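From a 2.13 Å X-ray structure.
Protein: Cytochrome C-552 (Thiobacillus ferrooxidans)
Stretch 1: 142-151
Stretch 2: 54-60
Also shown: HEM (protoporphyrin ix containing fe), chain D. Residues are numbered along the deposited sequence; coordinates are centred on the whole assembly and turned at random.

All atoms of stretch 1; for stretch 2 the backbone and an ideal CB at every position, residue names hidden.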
ATOM      1  N   GLY A 142      -7.836  -2.763  -5.391  1.00 36.27           N
ATOM      2  CA  GLY A 142      -8.743  -2.028  -4.543  1.00 32.97           C
ATOM      3  C   GLY A 142      -7.973  -1.354  -3.432  1.00 34.15           C
ATOM      4  O   GLY A 142      -8.271  -0.220  -3.077  1.00 33.87           O
ATOM      5  N   TYR A 143      -6.969  -2.033  -2.890  1.00 32.11           N
ATOM      6  CA  TYR A 143      -6.216  -1.443  -1.805  1.00 32.57           C
ATOM      7  C   TYR A 143      -5.560  -0.138  -2.210  1.00 33.32           C
ATOM      8  O   TYR A 143      -5.590   0.836  -1.455  1.00 33.45           O
ATOM      9  CB  TYR A 143      -5.146  -2.384  -1.291  1.00 31.86           C
ATOM     10  CG  TYR A 143      -4.398  -1.782  -0.136  1.00 31.94           C
ATOM     11  CD1 TYR A 143      -4.974  -1.708   1.136  1.00 31.77           C
ATOM     12  CD2 TYR A 143      -3.130  -1.233  -0.321  1.00 32.06           C
ATOM     13  CE1 TYR A 143      -4.293  -1.094   2.198  1.00 30.69           C
ATOM     14  CE2 TYR A 143      -2.447  -0.622   0.723  1.00 31.32           C
ATOM     15  CZ  TYR A 143      -3.026  -0.554   1.975  1.00 30.85           C
ATOM     16  OH  TYR A 143      -2.329   0.040   2.995  1.00 30.25           O
ATOM     17  N   ILE A 144      -4.960  -0.118  -3.396  1.00 32.79           N
ATOM     18  CA  ILE A 144      -4.304   1.089  -3.881  1.00 32.46           C
ATOM     19  C   ILE A 144      -5.324   2.219  -4.018  1.00 32.69           C
ATOM     20  O   ILE A 144      -5.135   3.324  -3.491  1.00 31.00           O
ATOM     21  CB  ILE A 144      -3.630   0.820  -5.231  1.00 33.87           C
ATOM     22  CG1 ILE A 144      -2.471  -0.148  -5.020  1.00 31.08           C
ATOM     23  CG2 ILE A 144      -3.169   2.140  -5.870  1.00 32.80           C
ATOM     24  CD1 ILE A 144      -1.789  -0.558  -6.270  1.00 35.40           C
ATOM     25  N   ILE A 145      -6.417   1.925  -4.710  1.00 32.64           N
ATOM     26  CA  ILE A 145      -7.486   2.902  -4.908  1.00 33.74           C
ATOM     27  C   ILE A 145      -7.985   3.406  -3.564  1.00 33.45           C
ATOM     28  O   ILE A 145      -8.220   4.602  -3.380  1.00 34.48           O
ATOM     29  CB  ILE A 145      -8.667   2.280  -5.653  1.00 33.74           C
ATOM     30  CG1 ILE A 145      -8.203   1.823  -7.039  1.00 34.44           C
ATOM     31  CG2 ILE A 145      -9.828   3.283  -5.728  1.00 34.06           C
ATOM     32  CD1 ILE A 145      -9.282   1.167  -7.864  1.00 34.25           C
ATOM     33  N   GLN A 146      -8.139   2.492  -2.617  1.00 33.50           N
ATOM     34  CA  GLN A 146      -8.622   2.864  -1.294  1.00 33.06           C
ATOM     35  C   GLN A 146      -7.659   3.801  -0.590  1.00 32.69           C
ATOM     36  O   GLN A 146      -8.067   4.751   0.068  1.00 33.33           O
ATOM     37  CB  GLN A 146      -8.830   1.628  -0.422  1.00 32.60           C
ATOM     38  CG  GLN A 146      -9.355   1.976   0.965  1.00 34.60           C
ATOM     39  CD  GLN A 146     -10.643   2.789   0.886  1.00 35.64           C
ATOM     40  OE1 GLN A 146     -10.627   4.029   0.883  1.00 34.52           O
ATOM     41  NE2 GLN A 146     -11.766   2.091   0.797  1.00 34.66           N
ATOM     42  N   GLN A 147      -6.371   3.524  -0.701  1.00 31.14           N
ATOM     43  CA  GLN A 147      -5.409   4.384  -0.044  1.00 31.61           C
ATOM     44  C   GLN A 147      -5.331   5.745  -0.751  1.00 30.55           C
ATOM     45  O   GLN A 147      -5.213   6.767  -0.104  1.00 31.40           O
ATOM     46  CB  GLN A 147      -4.056   3.690   0.020  1.00 29.72           C
ATOM     47  CG  GLN A 147      -4.141   2.356   0.758  1.00 29.59           C
ATOM     48  CD  GLN A 147      -4.806   2.510   2.108  1.00 31.16           C
ATOM     49  OE1 GLN A 147      -5.685   1.720   2.488  1.00 28.09           O
ATOM     50  NE2 GLN A 147      -4.400   3.536   2.841  1.00 25.65           N
ATOM     51  N   LEU A 148      -5.421   5.760  -2.075  1.00 29.42           N
ATOM     52  CA  LEU A 148      -5.375   7.022  -2.776  1.00 31.59           C
ATOM     53  C   LEU A 148      -6.598   7.840  -2.362  1.00 31.93           C
ATOM     54  O   LEU A 148      -6.536   9.058  -2.235  1.00 33.45           O
ATOM     55  CB  LEU A 148      -5.337   6.785  -4.287  1.00 29.58           C
ATOM     56  CG  LEU A 148      -3.967   6.267  -4.730  1.00 30.45           C
ATOM     57  CD1 LEU A 148      -3.980   5.982  -6.227  1.00 28.49           C
ATOM     58  CD2 LEU A 148      -2.896   7.309  -4.361  1.00 29.48           C
ATOM     59  N   THR A 149      -7.708   7.155  -2.127  1.00 32.94           N
ATOM     60  CA  THR A 149      -8.926   7.826  -1.703  1.00 31.00           C
ATOM     61  C   THR A 149      -8.702   8.440  -0.315  1.00 32.06           C
ATOM     62  O   THR A 149      -9.064   9.593  -0.063  1.00 31.62           O
ATOM     63  CB  THR A 149     -10.081   6.830  -1.648  1.00 32.92           C
ATOM     64  OG1 THR A 149     -10.239   6.241  -2.942  1.00 32.66           O
ATOM     65  CG2 THR A 149     -11.388   7.527  -1.251  1.00 31.23           C
ATOM     66  N   TYR A 150      -8.095   7.662   0.579  1.00 31.44           N
ATOM     67  CA  TYR A 150      -7.814   8.116   1.945  1.00 32.21           C
ATOM     68  C   TYR A 150      -6.835   9.298   1.945  1.00 33.37           C
ATOM     69  O   TYR A 150      -6.946  10.212   2.759  1.00 34.16           O
ATOM     70  CB  TYR A 150      -7.210   6.973   2.765  1.00 32.79           C
ATOM     71  CG  TYR A 150      -8.171   5.886   3.222  1.00 31.84           C
ATOM     72  CD1 TYR A 150      -7.715   4.583   3.395  1.00 32.22           C
ATOM     73  CD2 TYR A 150      -9.503   6.164   3.547  1.00 32.41           C
ATOM     74  CE1 TYR A 150      -8.538   3.584   3.877  1.00 34.12           C
ATOM     75  CE2 TYR A 150     -10.352   5.160   4.037  1.00 30.42           C
ATOM     76  CZ  TYR A 150      -9.855   3.866   4.199  1.00 34.38           C
ATOM     77  OH  TYR A 150     -10.633   2.828   4.675  1.00 33.88           O
ATOM     78  N   PHE A 151      -5.863   9.255   1.045  1.00 32.70           N
ATOM     79  CA  PHE A 151      -4.877  10.324   0.928  1.00 31.84           C
ATOM     80  C   PHE A 151      -5.520  11.571   0.335  1.00 31.99           C
ATOM     81  O   PHE A 151      -5.259  12.691   0.770  1.00 31.05           O
ATOM     82  CB  PHE A 151      -3.718   9.888   0.029  1.00 29.62           C
ATOM     83  CG  PHE A 151      -2.770   8.931   0.679  1.00 29.69           C
ATOM     84  CD1 PHE A 151      -2.221   9.216   1.923  1.00 29.27           C
ATOM     85  CD2 PHE A 151      -2.357   7.787   0.019  1.00 29.65           C
ATOM     86  CE1 PHE A 151      -1.261   8.373   2.493  1.00 28.83           C
ATOM     87  CE2 PHE A 151      -1.390   6.942   0.591  1.00 26.62           C
ATOM     88  CZ  PHE A 151      -0.850   7.245   1.820  1.00 25.01           C
ATOM     89  N   UNK A  54      -1.879   7.048  14.804  1.00 45.24           N
ATOM     90  CA  UNK A  54      -1.547   8.150  13.904  1.00 44.03           C
ATOM     91  C   UNK A  54      -2.140   7.863  12.517  1.00 41.82           C
ATOM     92  O   UNK A  54      -2.552   8.790  11.816  1.00 43.38           O
ATOM     93  CB  UNK A  54      -0.032   8.347  13.819  1.00 44.03           C
ATOM     94  N   UNK A  55      -2.179   6.598  12.101  1.00 40.01           N
ATOM     95  CA  UNK A  55      -2.823   6.304  10.821  1.00 38.48           C
ATOM     96  C   UNK A  55      -4.246   5.993  11.231  1.00 37.61           C
ATOM     97  O   UNK A  55      -4.524   4.932  11.788  1.00 36.95           O
ATOM     98  CB  UNK A  55      -2.159   5.162  10.048  1.00 38.48           C
ATOM     99  N   UNK A  56      -5.147   6.918  10.952  1.00 38.00           N
ATOM    100  CA  UNK A  56      -6.524   6.757  11.361  1.00 37.09           C
ATOM    101  C   UNK A  56      -7.538   6.623  10.245  1.00 37.04           C
ATOM    102  O   UNK A  56      -8.703   6.959  10.438  1.00 35.70           O
ATOM    103  CB  UNK A  56      -6.919   7.947  12.237  1.00 37.09           C
ATOM    104  N   UNK A  57      -7.131   6.166   9.067  1.00 36.04           N
ATOM    105  CA  UNK A  57      -8.131   6.002   8.021  1.00 35.35           C
ATOM    106  C   UNK A  57      -9.069   4.884   8.491  1.00 35.26           C
ATOM    107  O   UNK A  57      -8.668   4.008   9.248  1.00 34.11           O
ATOM    108  CB  UNK A  57      -7.493   5.681   6.668  1.00 35.35           C
ATOM    109  N   UNK A  58     -10.313   4.930   8.040  1.00 35.91           N
ATOM    110  CA  UNK A  58     -11.333   3.957   8.424  1.00 36.64           C
ATOM    111  C   UNK A  58     -10.926   2.492   8.550  1.00 36.03           C
ATOM    112  O   UNK A  58     -11.048   1.924   9.627  1.00 34.70           O
ATOM    113  CB  UNK A  58     -12.468   4.036   7.401  1.00 36.64           C
ATOM    114  N   UNK A  59     -10.464   1.873   7.464  1.00 35.27           N
ATOM    115  CA  UNK A  59     -10.079   0.466   7.529  1.00 36.66           C
ATOM    116  C   UNK A  59      -8.973   0.219   8.531  1.00 37.28           C
ATOM    117  O   UNK A  59      -8.903  -0.858   9.151  1.00 37.60           O
ATOM    118  CB  UNK A  59      -9.638  -0.025   6.149  1.00 36.66           C
ATOM    119  N   UNK A  60      -8.112   1.215   8.703  1.00 37.44           N
ATOM    120  CA  UNK A  60      -7.011   1.082   9.642  1.00 37.28           C
ATOM    121  C   UNK A  60      -7.524   1.042  11.066  1.00 38.27           C
ATOM    122  O   UNK A  60      -7.063   0.246  11.888  1.00 39.21           O
ATOM    123  CB  UNK A  60      -6.014   2.229   9.470  1.00 37.28           C
TER
HETATM  124  CHA HEM D1185      -2.970  -3.087   6.708  1.00 34.83           C
HETATM  125  CHB HEM D1185       0.282  -5.420   9.359  1.00 35.76           C
HETATM  126  CHC HEM D1185      -3.211  -8.268  11.065  1.00 39.86           C
HETATM  127  CHD HEM D1185      -6.420  -6.040   8.356  1.00 36.89           C
HETATM  128  C1A HEM D1185      -1.753  -3.463   7.279  1.00 33.69           C
HETATM  129  C2A HEM D1185      -0.476  -2.819   7.050  1.00 36.00           C
HETATM  130  C3A HEM D1185       0.447  -3.485   7.799  1.00 35.93           C
HETATM  131  C4A HEM D1185      -0.287  -4.530   8.481  1.00 37.37           C
HETATM  132  CMA HEM D1185       1.928  -3.241   7.950  1.00 33.48           C
HETATM  133  CAA HEM D1185      -0.252  -1.630   6.147  1.00 33.79           C
HETATM  134  CBA HEM D1185       0.206  -2.035   4.728  1.00 34.33           C
HETATM  135  CGA HEM D1185       0.402  -0.959   3.830  1.00 32.86           C
HETATM  136  O1A HEM D1185       0.603  -1.296   2.609  1.00 29.99           O
HETATM  137  O2A HEM D1185       0.379   0.244   4.162  1.00 31.97           O
HETATM  138  C1B HEM D1185      -0.398  -6.400  10.054  1.00 37.92           C
HETATM  139  C2B HEM D1185       0.243  -7.280  11.001  1.00 39.44           C
HETATM  140  C3B HEM D1185      -0.743  -8.071  11.511  1.00 40.10           C
HETATM  141  C4B HEM D1185      -1.971  -7.684  10.837  1.00 39.49           C
HETATM  142  CMB HEM D1185       1.727  -7.239  11.320  1.00 38.48           C
HETATM  143  CAB HEM D1185      -0.662  -9.142  12.568  1.00 41.19           C
HETATM  144  CBB HEM D1185      -0.183  -8.647  13.961  1.00 43.58           C
HETATM  145  C1C HEM D1185      -4.388  -7.927  10.473  1.00 37.67           C
HETATM  146  C2C HEM D1185      -5.659  -8.555  10.743  1.00 39.52           C
HETATM  147  C3C HEM D1185      -6.559  -7.898   9.968  1.00 39.30           C
HETATM  148  C4C HEM D1185      -5.845  -6.911   9.242  1.00 37.48           C
HETATM  149  CMC HEM D1185      -5.832  -9.688  11.717  1.00 38.64           C
HETATM  150  CAC HEM D1185      -8.079  -8.101   9.845  1.00 39.75           C
HETATM  151  CBC HEM D1185      -8.837  -7.981  11.200  1.00 40.54           C
HETATM  152  C1D HEM D1185      -5.765  -5.036   7.657  1.00 36.20           C
HETATM  153  C2D HEM D1185      -6.442  -4.118   6.762  1.00 33.89           C
HETATM  154  C3D HEM D1185      -5.479  -3.282   6.329  1.00 33.89           C
HETATM  155  C4D HEM D1185      -4.214  -3.708   6.926  1.00 35.37           C
HETATM  156  CMD HEM D1185      -7.922  -4.149   6.467  1.00 33.73           C
HETATM  157  CAD HEM D1185      -5.595  -2.097   5.433  1.00 31.64           C
HETATM  158  CBD HEM D1185      -6.214  -0.954   6.395  1.00 32.04           C
HETATM  159  CGD HEM D1185      -5.998   0.380   6.024  1.00 31.04           C
HETATM  160  O1D HEM D1185      -6.421   0.772   4.920  1.00 31.82           O
HETATM  161  O2D HEM D1185      -5.427   1.201   6.798  1.00 28.41           O
HETATM  162  NA  HEM D1185      -1.625  -4.499   8.147  1.00 36.69           N
HETATM  163  NB  HEM D1185      -1.753  -6.652   9.955  1.00 37.88           N
HETATM  164  NC  HEM D1185      -4.523  -6.916   9.540  1.00 38.87           N
HETATM  165  ND  HEM D1185      -4.422  -4.775   7.739  1.00 33.80           N
HETATM  166 FE   HEM D1185      -3.090  -5.732   8.822  1.00 36.30          FE

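Stretch 1 is a helix that presents Tyr143, Gln146, Gln147 and Tyr150 to a short loop and the first turn of a second helix, with the heme propionates lying close to both.

Position 54 has nothing of the helix within 5.5 Å of its ideal CB; the deposited Ser54 takes no part.

At position 55 the CA-to-CB bond runs sideways and the ideal CB is still out of reach of the helix. Only a long side chain could bridge the gap, and the propionate oxygen O2A, lying near the Tyr143 hydroxyl, favors a positive charge: lysine or arginine. It is Arg55. Its NH2 donates to HEM O2A at 2.6 Å, while NH1 makes a weak hydrogen bond of 3.5 Å to Tyr143 OH. Both acceptors lie near the guanidinium plane, at its edge, so one flat group can serve the two.

Position 56 again meets nothing of the helix; many residues would do, and it is Ala56.

Position 57 points toward the helix, its ideal CB a tight 3.5 Å from Tyr150 CD1, and a branch at t would run into the ring. Phi/psi of -66/152° just before a helical turn suit an N-cap, so serine, threonine, aspartate or asparagine come to mind. Asp57 is the answer. Its CB sits over the face of Tyr150, 3.4 Å from the ring centroid, a CH-pi contact, and the p rotamer lets OD1 accept from the backbone N of position 60 at 3.0 Å, capping the helix. The carboxylate also forms a long salt bridge with Arg55, NH1 to OD2 at 3.6 Å, though the place of OD2 is less certain.

Position 58 points sideways, with Tyr150 OH 3.5 Å from the ideal CB. Polar or long flexible residues would fit. Gln58 extends in t, t; a water links the two residues, 2.8 Å from Gln58 OE1 in a weak bond and 2.5 Å from Tyr150 OH.

Position 59 points toward the helix, with the ideal CB 3.4 Å from Tyr150 OH. The backbone N, 3.0 Å from Tyr150 OH, can donate to it for any residue but proline; small or polar side chains would suit, and one with an amide could reach toward Gln146. Asn59 makes that backbone bond. Its amide lies beside the hydroxyl without bonding it; ND2 instead shares a water with Gln146 NE2, weakly at both ends.

Position 60 has helical angles and no helix contact, but its ideal CB would lie 2.9 Å from HEM O2D, so a residue with no side chain suits. Gly60 fills it, its N serving the cap.

Stretch 2 54-60: SRADQNG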
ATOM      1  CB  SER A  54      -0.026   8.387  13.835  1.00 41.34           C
ATOM      2  OG  SER A  54       0.696   7.218  13.502  1.00 45.77           O
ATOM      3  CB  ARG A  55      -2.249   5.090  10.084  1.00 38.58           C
ATOM      4  CG  ARG A  55      -2.690   5.165   8.617  1.00 42.10           C
ATOM      5  CD  ARG A  55      -3.025   3.852   7.926  1.00 42.03           C
ATOM      6  NE  ARG A  55      -1.855   3.204   7.369  1.00 40.57           N
ATOM      7  CZ  ARG A  55      -1.849   2.470   6.261  1.00 37.99           C
ATOM      8  NH1 ARG A  55      -2.961   2.283   5.559  1.00 34.68           N
ATOM      9  NH2 ARG A  55      -0.714   1.910   5.864  1.00 34.33           N
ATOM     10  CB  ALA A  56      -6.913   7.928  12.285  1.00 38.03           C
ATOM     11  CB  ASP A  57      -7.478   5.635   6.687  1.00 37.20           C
ATOM     12  CG  ASP A  57      -6.485   4.504   6.817  1.00 36.73           C
ATOM     13  OD1 ASP A  57      -6.904   3.344   7.004  1.00 39.21           O
ATOM     14  OD2 ASP A  57      -5.279   4.785   6.734  1.00 37.12           O
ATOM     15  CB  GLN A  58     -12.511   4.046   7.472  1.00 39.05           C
ATOM     16  CG  GLN A  58     -13.758   3.417   8.021  1.00 42.86           C
ATOM     17  CD  GLN A  58     -14.856   3.394   7.001  1.00 45.48           C
ATOM     18  OE1 GLN A  58     -14.950   2.463   6.204  1.00 48.67           O
ATOM     19  NE2 GLN A  58     -15.686   4.428   7.000  1.00 45.60           N
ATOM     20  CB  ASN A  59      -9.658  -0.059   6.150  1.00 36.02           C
ATOM     21  CG  ASN A  59     -10.830  -0.170   5.192  1.00 37.54           C
ATOM     22  OD1 ASN A  59     -11.985  -0.054   5.602  1.00 36.19           O
ATOM     23  ND2 ASN A  59     -10.543  -0.395   3.914  1.00 36.51           N
TER
HETATM   24  O   HOH W   1     -13.092   3.063   4.212  1.00 45.25           O
HETATM   25  O   HOH W   2     -13.059  -0.047   1.726  1.00 51.37           O
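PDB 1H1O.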